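Local structure of SVP1-like protein 2 (Kluyveromyces lactis, 4V16) at residues V175-M184 with T196-F207; S269-V277 with W318-N326. The protein probably binds phosphatidylinositol 3,5-bisphosphate through a seven-bladed beta-propeller of the PROPPIN family, which would bring it to membranes. All coordinates share one frame; numbering follows the deposited sequence.

Contact 1: residues V175-M184 with T196-F207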
loop_
_atom_site.group_PDB
_atom_site.type_symbol
_atom_site.label_atom_id
_atom_site.label_comp_id
_atom_site.label_asym_id
_atom_site.label_seq_id
_atom_site.Cartn_x
_atom_site.Cartn_y
_atom_site.Cartn_z
ATOM N N VAL A 175 -19.154 -7.599 -0.511
ATOM C CA VAL A 175 -18.591 -8.831 -1.055
ATOM C C VAL A 175 -18.130 -9.774 0.046
ATOM O O VAL A 175 -17.277 -9.419 0.857
ATOM C CB VAL A 175 -17.393 -8.540 -1.981
ATOM C CG1 VAL A 175 -16.863 -9.830 -2.597
ATOM C CG2 VAL A 175 -17.783 -7.551 -3.067
ATOM N N LYS A 176 -18.693 -10.977 0.065
ATOM C CA LYS A 176 -18.191 -12.032 0.936
ATOM C C LYS A 176 -16.887 -12.564 0.350
ATOM O O LYS A 176 -16.888 -13.515 -0.431
ATOM C CB LYS A 176 -19.216 -13.144 1.085
ATOM N N ALA A 177 -15.777 -11.938 0.729
ATOM C CA ALA A 177 -14.487 -12.212 0.106
ATOM C C ALA A 177 -13.893 -13.549 0.544
ATOM O O ALA A 177 -13.398 -14.312 -0.286
ATOM C CB ALA A 177 -13.515 -11.088 0.412
ATOM N N HIS A 178 -13.939 -13.828 1.844
ATOM C CA HIS A 178 -13.337 -15.041 2.389
ATOM C C HIS A 178 -14.123 -15.590 3.575
ATOM O O HIS A 178 -14.906 -14.874 4.202
ATOM C CB HIS A 178 -11.895 -14.771 2.823
ATOM C CG HIS A 178 -10.976 -14.412 1.697
ATOM N ND1 HIS A 178 -10.291 -15.358 0.966
ATOM C CD2 HIS A 178 -10.607 -13.210 1.196
ATOM C CE1 HIS A 178 -9.550 -14.755 0.053
ATOM N NE2 HIS A 178 -9.724 -13.450 0.172
ATOM N N ALA A 179 -13.905 -16.866 3.876
ATOM C CA ALA A 179 -14.476 -17.482 5.066
ATOM C C ALA A 179 -13.784 -16.928 6.306
ATOM O O ALA A 179 -14.435 -16.459 7.239
ATOM C CB ALA A 179 -14.335 -18.991 5.006
ATOM N N ASN A 180 -12.458 -16.991 6.305
ATOM C CA ASN A 180 -11.657 -16.404 7.369
ATOM C C ASN A 180 -11.548 -14.893 7.184
ATOM O O ASN A 180 -11.797 -14.385 6.090
ATOM C CB ASN A 180 -10.270 -17.047 7.391
ATOM C CG ASN A 180 -10.313 -18.504 7.808
ATOM O OD1 ASN A 180 -11.077 -18.888 8.694
ATOM N ND2 ASN A 180 -9.494 -19.328 7.163
ATOM N N PRO A 181 -11.189 -14.164 8.256
ATOM C CA PRO A 181 -11.079 -12.702 8.163
ATOM C C PRO A 181 -10.078 -12.221 7.113
ATOM O O PRO A 181 -8.983 -12.769 6.991
ATOM C CB PRO A 181 -10.624 -12.288 9.571
ATOM C CG PRO A 181 -10.209 -13.540 10.255
ATOM C CD PRO A 181 -11.000 -14.635 9.637
ATOM N N VAL A 182 -10.473 -11.198 6.361
ATOM C CA VAL A 182 -9.615 -10.585 5.356
ATOM C C VAL A 182 -8.411 -9.927 6.015
ATOM O O VAL A 182 -8.564 -9.184 6.983
ATOM C CB VAL A 182 -10.381 -9.529 4.536
ATOM C CG1 VAL A 182 -9.453 -8.822 3.553
ATOM C CG2 VAL A 182 -11.548 -10.174 3.802
ATOM N N LYS A 183 -7.221 -10.189 5.484
ATOM C CA LYS A 183 -6.000 -9.640 6.064
ATOM C C LYS A 183 -5.635 -8.303 5.428
ATOM O O LYS A 183 -5.374 -7.326 6.131
ATOM C CB LYS A 183 -4.837 -10.619 5.916
ATOM C CG LYS A 183 -3.593 -10.168 6.664
ATOM C CD LYS A 183 -2.579 -11.288 6.830
ATOM C CE LYS A 183 -1.498 -10.902 7.830
ATOM N NZ LYS A 183 -2.043 -10.663 9.200
ATOM N N MET A 184 -5.609 -8.261 4.100
ATOM C CA MET A 184 -5.345 -7.012 3.398
ATOM C C MET A 184 -6.047 -6.955 2.051
ATOM O O MET A 184 -6.657 -7.926 1.602
ATOM C CB MET A 184 -3.843 -6.802 3.208
ATOM C CG MET A 184 -3.149 -7.868 2.389
ATOM S SD MET A 184 -1.420 -7.444 2.090
ATOM C CE MET A 184 -1.601 -6.109 0.913
ATOM N N THR A 196 -7.539 -9.728 -2.827
ATOM C CA THR A 196 -7.863 -10.003 -1.426
ATOM C C THR A 196 -7.137 -11.246 -0.916
ATOM O O THR A 196 -6.833 -12.151 -1.687
ATOM C CB THR A 196 -9.383 -10.204 -1.233
ATOM O OG1 THR A 196 -10.097 -9.181 -1.936
ATOM C CG2 THR A 196 -9.754 -10.147 0.241
ATOM N N CYS A 197 -6.857 -11.280 0.384
ATOM C CA CYS A 197 -6.305 -12.474 1.021
ATOM C C CYS A 197 -6.736 -12.560 2.482
ATOM O O CYS A 197 -7.343 -11.628 3.013
ATOM C CB CYS A 197 -4.781 -12.485 0.932
ATOM S SG CYS A 197 -3.978 -11.237 1.961
ATOM N N SER A 198 -6.403 -13.679 3.124
ATOM C CA SER A 198 -6.810 -13.935 4.504
ATOM C C SER A 198 -5.630 -14.266 5.404
ATOM O O SER A 198 -4.470 -14.109 5.024
ATOM C CB SER A 198 -7.814 -15.086 4.550
ATOM O OG SER A 198 -8.884 -14.852 3.660
ATOM N N GLN A 199 -5.946 -14.733 6.606
ATOM C CA GLN A 199 -4.936 -15.163 7.558
ATOM C C GLN A 199 -4.202 -16.389 7.033
ATOM O O GLN A 199 -2.996 -16.533 7.230
ATOM C CB GLN A 199 -5.579 -15.469 8.910
ATOM C CG GLN A 199 -6.368 -14.308 9.489
ATOM C CD GLN A 199 -5.487 -13.122 9.846
ATOM O OE1 GLN A 199 -4.378 -13.291 10.357
ATOM N NE2 GLN A 199 -5.978 -11.915 9.576
ATOM N N ASP A 200 -4.940 -17.271 6.364
ATOM C CA ASP A 200 -4.354 -18.469 5.777
ATOM C C ASP A 200 -3.298 -18.085 4.750
ATOM O O ASP A 200 -2.215 -18.668 4.709
ATOM C CB ASP A 200 -5.431 -19.338 5.120
ATOM C CG ASP A 200 -6.518 -19.758 6.092
ATOM O OD1 ASP A 200 -6.302 -19.651 7.318
ATOM O OD2 ASP A 200 -7.591 -20.202 5.626
ATOM N N GLY A 201 -3.623 -17.094 3.924
ATOM C CA GLY A 201 -2.729 -16.646 2.873
ATOM C C GLY A 201 -2.565 -17.686 1.781
ATOM O O GLY A 201 -1.642 -17.605 0.971
ATOM N N THR A 202 -3.467 -18.664 1.757
ATOM C CA THR A 202 -3.407 -19.738 0.771
ATOM C C THR A 202 -4.082 -19.334 -0.536
ATOM O O THR A 202 -3.628 -19.711 -1.617
ATOM C CB THR A 202 -4.069 -21.022 1.302
ATOM O OG1 THR A 202 -5.369 -20.718 1.821
ATOM C CG2 THR A 202 -3.222 -21.643 2.400
ATOM N N LEU A 203 -5.161 -18.562 -0.427
ATOM C CA LEU A 203 -5.944 -18.151 -1.588
ATOM C C LEU A 203 -5.947 -16.635 -1.755
ATOM O O LEU A 203 -6.149 -15.895 -0.791
ATOM C CB LEU A 203 -7.381 -18.657 -1.466
ATOM C CG LEU A 203 -7.548 -20.144 -1.143
ATOM C CD1 LEU A 203 -9.015 -20.474 -0.915
ATOM C CD2 LEU A 203 -6.967 -21.010 -2.250
ATOM N N ILE A 204 -5.726 -16.189 -2.988
ATOM C CA ILE A 204 -5.763 -14.772 -3.330
ATOM C C ILE A 204 -6.845 -14.535 -4.377
ATOM O O ILE A 204 -6.695 -14.926 -5.535
ATOM C CB ILE A 204 -4.404 -14.283 -3.864
ATOM C CG1 ILE A 204 -3.320 -14.477 -2.802
ATOM C CG2 ILE A 204 -4.480 -12.815 -4.273
ATOM C CD1 ILE A 204 -1.923 -14.462 -3.363
ATOM N N ARG A 205 -7.934 -13.892 -3.963
ATOM C CA ARG A 205 -9.086 -13.689 -4.836
ATOM C C ARG A 205 -9.102 -12.287 -5.433
ATOM O O ARG A 205 -8.632 -11.333 -4.813
ATOM C CB ARG A 205 -10.384 -13.942 -4.069
ATOM C CG ARG A 205 -10.514 -15.359 -3.533
ATOM C CD ARG A 205 -11.971 -15.756 -3.366
ATOM N NE ARG A 205 -12.116 -17.163 -2.994
ATOM C CZ ARG A 205 -12.328 -17.610 -1.757
ATOM N NH1 ARG A 205 -12.431 -16.770 -0.733
ATOM N NH2 ARG A 205 -12.442 -18.914 -1.541
ATOM N N VAL A 206 -9.643 -12.180 -6.645
ATOM C CA VAL A 206 -9.760 -10.905 -7.346
ATOM C C VAL A 206 -11.220 -10.631 -7.696
ATOM O O VAL A 206 -11.885 -11.472 -8.300
ATOM C CB VAL A 206 -8.915 -10.888 -8.632
ATOM C CG1 VAL A 206 -9.029 -9.540 -9.335
ATOM C CG2 VAL A 206 -7.460 -11.197 -8.314
ATOM N N PHE A 207 -11.708 -9.450 -7.320
ATOM C CA PHE A 207 -13.100 -9.072 -7.554
ATOM C C PHE A 207 -13.207 -7.794 -8.380
ATOM O O PHE A 207 -12.306 -6.952 -8.356
ATOM C CB PHE A 207 -13.833 -8.870 -6.226
ATOM C CG PHE A 207 -13.805 -10.068 -5.325
ATOM C CD1 PHE A 207 -12.778 -10.240 -4.412
ATOM C CD2 PHE A 207 -14.814 -11.013 -5.379
ATOM C CE1 PHE A 207 -12.754 -11.340 -3.577
ATOM C CE2 PHE A 207 -14.794 -12.113 -4.546
ATOM C CZ PHE A 207 -13.764 -12.277 -3.644
#
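The carbonyl oxygen Ala177 O receives a hydrogen bond from Arg205 NH1 at 2.7 Å, with the donor in the carbonyl plane and the N-H...O angle bent to 132°. Beyond that bond, the His178 ring and the Arg205 side chain run alongside each other in opposite senses, their planes 32° apart. His178 CG lies anti to its carbonyl carbon (chi1 -64°), which carries the ring in over strand 196-198: Ser198 OG sits over one face, while Thr196 CG2 meets the edge at 3.3 Å from NE2. Replacing His178 by an alanine would probably open a gap between Ser198 OG, Thr196 CG2 and Arg205, leaving the guanidinium less confined on that side. Apolar packing continues with Val175 CG1 in a CH-pi contact over the Phe207 ring, 3.9 Å from its centroid. At the other end Lys183 N bonds to Cys197 O at 2.9 Å, and Asn180 ND2 makes a weak bond to Asp200 OD2. The histidine just ahead of the first strand recalls the one found at this place in many WD repeats; residues 177-217 form such a repeat. The two sound bonds thus hold the loop near its two ends, with the His178 ring packed between them.

Contact 2: residues S269-V277 with W318-N326; sequences SICNFKLKV and WWLQLNQRN
Ile270 CD1 opens the apolar group, standing 3.6 Å from the centroid of the five-membered ring of Trp318 and only 7° off its normal, a CH-pi contact over the face. The Ile270 side chain runs alongside that of Trp318 in the same direction, and gets there because CG1 lies between its backbone N and carbonyl carbon (chi1 64°). Next along the strand, the single methyl Leu320 CD1 is shared: Cys271 CB and Phe273 CB each approach it to 3.8 Å. The far end of the Phe273 ring reaches Leu322, CZ to CB 3.8 Å, crossing that side chain at about a right angle, and the same ring meets Phe307 edge-to-face. Lys276 contributes its aliphatic part, CE lying 3.9 Å from Leu322 CD2.

Polar contact is slight. Arg325 NH2 gives a weak hydrogen bond to Lys276 O at 2.9 Å, while its NH1 forms a salt bridge with Asp305.

Strands 271-274 and 318-326 run 28° apart and come no closer than 6.0 Å between axes, with their facing side chains filling the space between. Such face-to-face packing of the outermost strands of two successive four-stranded sheets is characteristic of neighbouring blades in a beta-propeller.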
loop_
_atom_site.group_PDB
_atom_site.type_symbol
_atom_site.label_atom_id
_atom_site.label_comp_id
_atom_site.label_asym_id
_atom_site.label_seq_id
_atom_site.Cartn_x
_atom_site.Cartn_y
_atom_site.Cartn_z
ATOM N N SER A 269 1.369 -19.214 -9.479
ATOM C CA SER A 269 2.173 -18.083 -9.921
ATOM C C SER A 269 2.999 -18.449 -11.145
ATOM O O SER A 269 3.396 -19.603 -11.317
ATOM C CB SER A 269 3.093 -17.604 -8.795
ATOM O OG SER A 269 4.005 -18.619 -8.413
ATOM N N ILE A 270 3.247 -17.460 -11.996
ATOM C CA ILE A 270 4.084 -17.647 -13.175
ATOM C C ILE A 270 5.564 -17.500 -12.806
ATOM O O ILE A 270 6.446 -17.865 -13.584
ATOM C CB ILE A 270 3.716 -16.641 -14.295
ATOM C CG1 ILE A 270 3.996 -15.203 -13.848
ATOM C CG2 ILE A 270 2.249 -16.804 -14.685
ATOM C CD1 ILE A 270 3.638 -14.153 -14.867
ATOM N N CYS A 271 5.823 -16.966 -11.613
ATOM C CA CYS A 271 7.185 -16.753 -11.126
ATOM C C CYS A 271 7.311 -17.068 -9.646
ATOM O O CYS A 271 6.330 -17.028 -8.902
ATOM C CB CYS A 271 7.625 -15.307 -11.353
ATOM S SG CYS A 271 8.056 -14.907 -13.036
ATOM N N ASN A 272 8.534 -17.372 -9.230
ATOM C CA ASN A 272 8.866 -17.505 -7.821
ATOM C C ASN A 272 10.294 -17.044 -7.594
ATOM O O ASN A 272 11.137 -17.157 -8.485
ATOM C CB ASN A 272 8.694 -18.948 -7.351
ATOM C CG ASN A 272 7.254 -19.403 -7.392
ATOM O OD1 ASN A 272 6.425 -18.941 -6.609
ATOM N ND2 ASN A 272 6.944 -20.316 -8.307
ATOM N N PHE A 273 10.564 -16.514 -6.408
ATOM C CA PHE A 273 11.916 -16.101 -6.069
ATOM C C PHE A 273 12.112 -16.040 -4.561
ATOM O O PHE A 273 11.481 -15.234 -3.876
ATOM C CB PHE A 273 12.236 -14.743 -6.694
ATOM C CG PHE A 273 13.684 -14.361 -6.596
ATOM C CD1 PHE A 273 14.178 -13.738 -5.459
ATOM C CD2 PHE A 273 14.555 -14.628 -7.639
ATOM C CE1 PHE A 273 15.512 -13.390 -5.366
ATOM C CE2 PHE A 273 15.890 -14.279 -7.551
ATOM C CZ PHE A 273 16.368 -13.660 -6.415
ATOM N N LYS A 274 12.990 -16.899 -4.053
ATOM C CA LYS A 274 13.361 -16.871 -2.644
ATOM C C LYS A 274 14.142 -15.601 -2.344
ATOM O O LYS A 274 15.307 -15.475 -2.723
ATOM C CB LYS A 274 14.187 -18.106 -2.278
ATOM C CG LYS A 274 13.410 -19.410 -2.367
ATOM C CD LYS A 274 14.329 -20.617 -2.299
ATOM C CE LYS A 274 13.535 -21.914 -2.244
ATOM N NZ LYS A 274 12.646 -22.086 -3.428
ATOM N N LEU A 275 13.493 -14.657 -1.669
ATOM C CA LEU A 275 14.111 -13.373 -1.359
ATOM C C LEU A 275 15.267 -13.536 -0.380
ATOM O O LEU A 275 15.290 -14.475 0.416
ATOM C CB LEU A 275 13.070 -12.409 -0.786
ATOM C CG LEU A 275 11.931 -12.023 -1.731
ATOM C CD1 LEU A 275 10.844 -11.271 -0.979
ATOM C CD2 LEU A 275 12.456 -11.190 -2.891
ATOM N N LYS A 276 16.224 -12.617 -0.453
ATOM C CA LYS A 276 17.363 -12.618 0.456
ATOM C C LYS A 276 17.039 -11.813 1.711
ATOM O O LYS A 276 17.055 -10.581 1.689
ATOM C CB LYS A 276 18.600 -12.046 -0.236
ATOM C CG LYS A 276 18.908 -12.694 -1.575
ATOM C CD LYS A 276 20.299 -12.327 -2.064
ATOM C CE LYS A 276 20.603 -12.976 -3.402
ATOM N NZ LYS A 276 22.038 -12.848 -3.774
ATOM N N VAL A 277 16.743 -12.519 2.799
ATOM C CA VAL A 277 16.366 -11.887 4.059
ATOM C C VAL A 277 17.305 -12.279 5.195
ATOM O O VAL A 277 17.819 -13.397 5.236
ATOM C CB VAL A 277 14.923 -12.259 4.466
ATOM C CG1 VAL A 277 13.933 -11.734 3.441
ATOM C CG2 VAL A 277 14.778 -13.770 4.632
ATOM N N TRP A 318 8.088 -17.448 -17.631
ATOM C CA TRP A 318 8.568 -16.265 -16.925
ATOM C C TRP A 318 9.596 -16.655 -15.868
ATOM O O TRP A 318 9.542 -17.759 -15.323
ATOM C CB TRP A 318 7.413 -15.526 -16.252
ATOM C CG TRP A 318 6.324 -15.068 -17.168
ATOM C CD1 TRP A 318 5.288 -15.815 -17.654
ATOM C CD2 TRP A 318 6.144 -13.747 -17.688
ATOM N NE1 TRP A 318 4.480 -15.040 -18.449
ATOM C CE2 TRP A 318 4.984 -13.768 -18.487
ATOM C CE3 TRP A 318 6.854 -12.551 -17.557
ATOM C CZ2 TRP A 318 4.521 -12.637 -19.155
ATOM C CZ3 TRP A 318 6.392 -11.429 -18.221
ATOM C CH2 TRP A 318 5.237 -11.481 -19.010
ATOM N N TRP A 319 10.523 -15.748 -15.572
ATOM C CA TRP A 319 11.459 -15.961 -14.473
ATOM C C TRP A 319 11.952 -14.626 -13.916
ATOM O O TRP A 319 12.132 -13.657 -14.655
ATOM C CB TRP A 319 12.638 -16.835 -14.925
ATOM C CG TRP A 319 13.800 -16.093 -15.524
ATOM C CD1 TRP A 319 14.828 -15.493 -14.851
ATOM C CD2 TRP A 319 14.066 -15.895 -16.917
ATOM N NE1 TRP A 319 15.710 -14.927 -15.739
ATOM C CE2 TRP A 319 15.266 -15.161 -17.014
ATOM C CE3 TRP A 319 13.406 -16.264 -18.092
ATOM C CZ2 TRP A 319 15.816 -14.787 -18.238
ATOM C CZ3 TRP A 319 13.953 -15.891 -19.307
ATOM C CH2 TRP A 319 15.146 -15.162 -19.371
ATOM N N LEU A 320 12.155 -14.589 -12.601
ATOM C CA LEU A 320 12.594 -13.380 -11.913
ATOM C C LEU A 320 14.110 -13.338 -11.754
ATOM O O LEU A 320 14.756 -14.369 -11.567
ATOM C CB LEU A 320 11.931 -13.285 -10.538
ATOM C CG LEU A 320 10.480 -12.803 -10.515
ATOM C CD1 LEU A 320 9.839 -13.128 -9.176
ATOM C CD2 LEU A 320 10.416 -11.309 -10.792
ATOM N N GLN A 321 14.666 -12.132 -11.819
ATOM C CA GLN A 321 16.101 -11.929 -11.679
ATOM C C GLN A 321 16.388 -10.714 -10.804
ATOM O O GLN A 321 15.877 -9.623 -11.059
ATOM C CB GLN A 321 16.750 -11.752 -13.053
ATOM C CG GLN A 321 18.270 -11.775 -13.036
ATOM C CD GLN A 321 18.874 -11.393 -14.375
ATOM O OE1 GLN A 321 18.190 -10.862 -15.252
ATOM N NE2 GLN A 321 20.164 -11.664 -14.540
ATOM N N LEU A 322 17.205 -10.911 -9.774
ATOM C CA LEU A 322 17.605 -9.826 -8.885
ATOM C C LEU A 322 18.832 -9.121 -9.447
ATOM O O LEU A 322 19.947 -9.632 -9.354
ATOM C CB LEU A 322 17.892 -10.359 -7.480
ATOM C CG LEU A 322 18.400 -9.347 -6.450
ATOM C CD1 LEU A 322 17.406 -8.212 -6.262
ATOM C CD2 LEU A 322 18.679 -10.031 -5.122
ATOM N N ASN A 323 18.621 -7.944 -10.031
ATOM C CA ASN A 323 19.698 -7.203 -10.681
ATOM C C ASN A 323 20.577 -6.425 -9.705
ATOM O O ASN A 323 21.774 -6.689 -9.599
ATOM C CB ASN A 323 19.120 -6.240 -11.721
ATOM C CG ASN A 323 18.627 -6.952 -12.968
ATOM O OD1 ASN A 323 19.093 -8.043 -13.303
ATOM N ND2 ASN A 323 17.686 -6.330 -13.670
ATOM N N GLN A 324 19.979 -5.469 -8.996
ATOM C CA GLN A 324 20.730 -4.583 -8.109
ATOM C C GLN A 324 20.209 -4.630 -6.676
ATOM O O GLN A 324 19.044 -4.944 -6.432
ATOM C CB GLN A 324 20.684 -3.157 -8.634
ATOM N N ARG A 325 21.099 -4.319 -5.740
ATOM C CA ARG A 325 20.765 -4.227 -4.325
ATOM C C ARG A 325 21.351 -2.930 -3.778
ATOM O O ARG A 325 22.569 -2.794 -3.654
ATOM C CB ARG A 325 21.304 -5.440 -3.564
ATOM C CG ARG A 325 20.924 -5.475 -2.094
ATOM C CD ARG A 325 21.363 -6.770 -1.432
ATOM N NE ARG A 325 20.402 -7.240 -0.434
ATOM C CZ ARG A 325 19.449 -8.142 -0.660
ATOM N NH1 ARG A 325 19.308 -8.696 -1.858
ATOM N NH2 ARG A 325 18.629 -8.497 0.321
ATOM N N ASN A 326 20.476 -1.980 -3.456
ATOM C CA ASN A 326 20.898 -0.620 -3.134
ATOM C C ASN A 326 20.586 -0.194 -1.708
ATOM O O ASN A 326 19.513 -0.480 -1.179
ATOM C CB ASN A 326 20.236 0.363 -4.100
ATOM C CG ASN A 326 20.694 0.169 -5.528
ATOM O OD1 ASN A 326 21.887 0.015 -5.792
ATOM N ND2 ASN A 326 19.747 0.163 -6.458
#

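In the fold
From the N terminus the chain builds seven four-stranded antiparallel sheets in succession, the blades of the propeller. Contact 1 comes first: it begins on 173-176, the last strand of the fourth sheet, passes into strand 182-187 of the fifth, and closes when 196-207 returns through the second and third strands of that sheet, only 11 residues later. Contact 2 follows in series, neither nested in contact 1 nor crossing it. It closes a longer loop of 40 residues, joining the outermost strand 271-274 of the sixth sheet to strand 317-327 of the seventh. The centres lie about 25 Å apart and the nearest atoms about 8 Å, without touching.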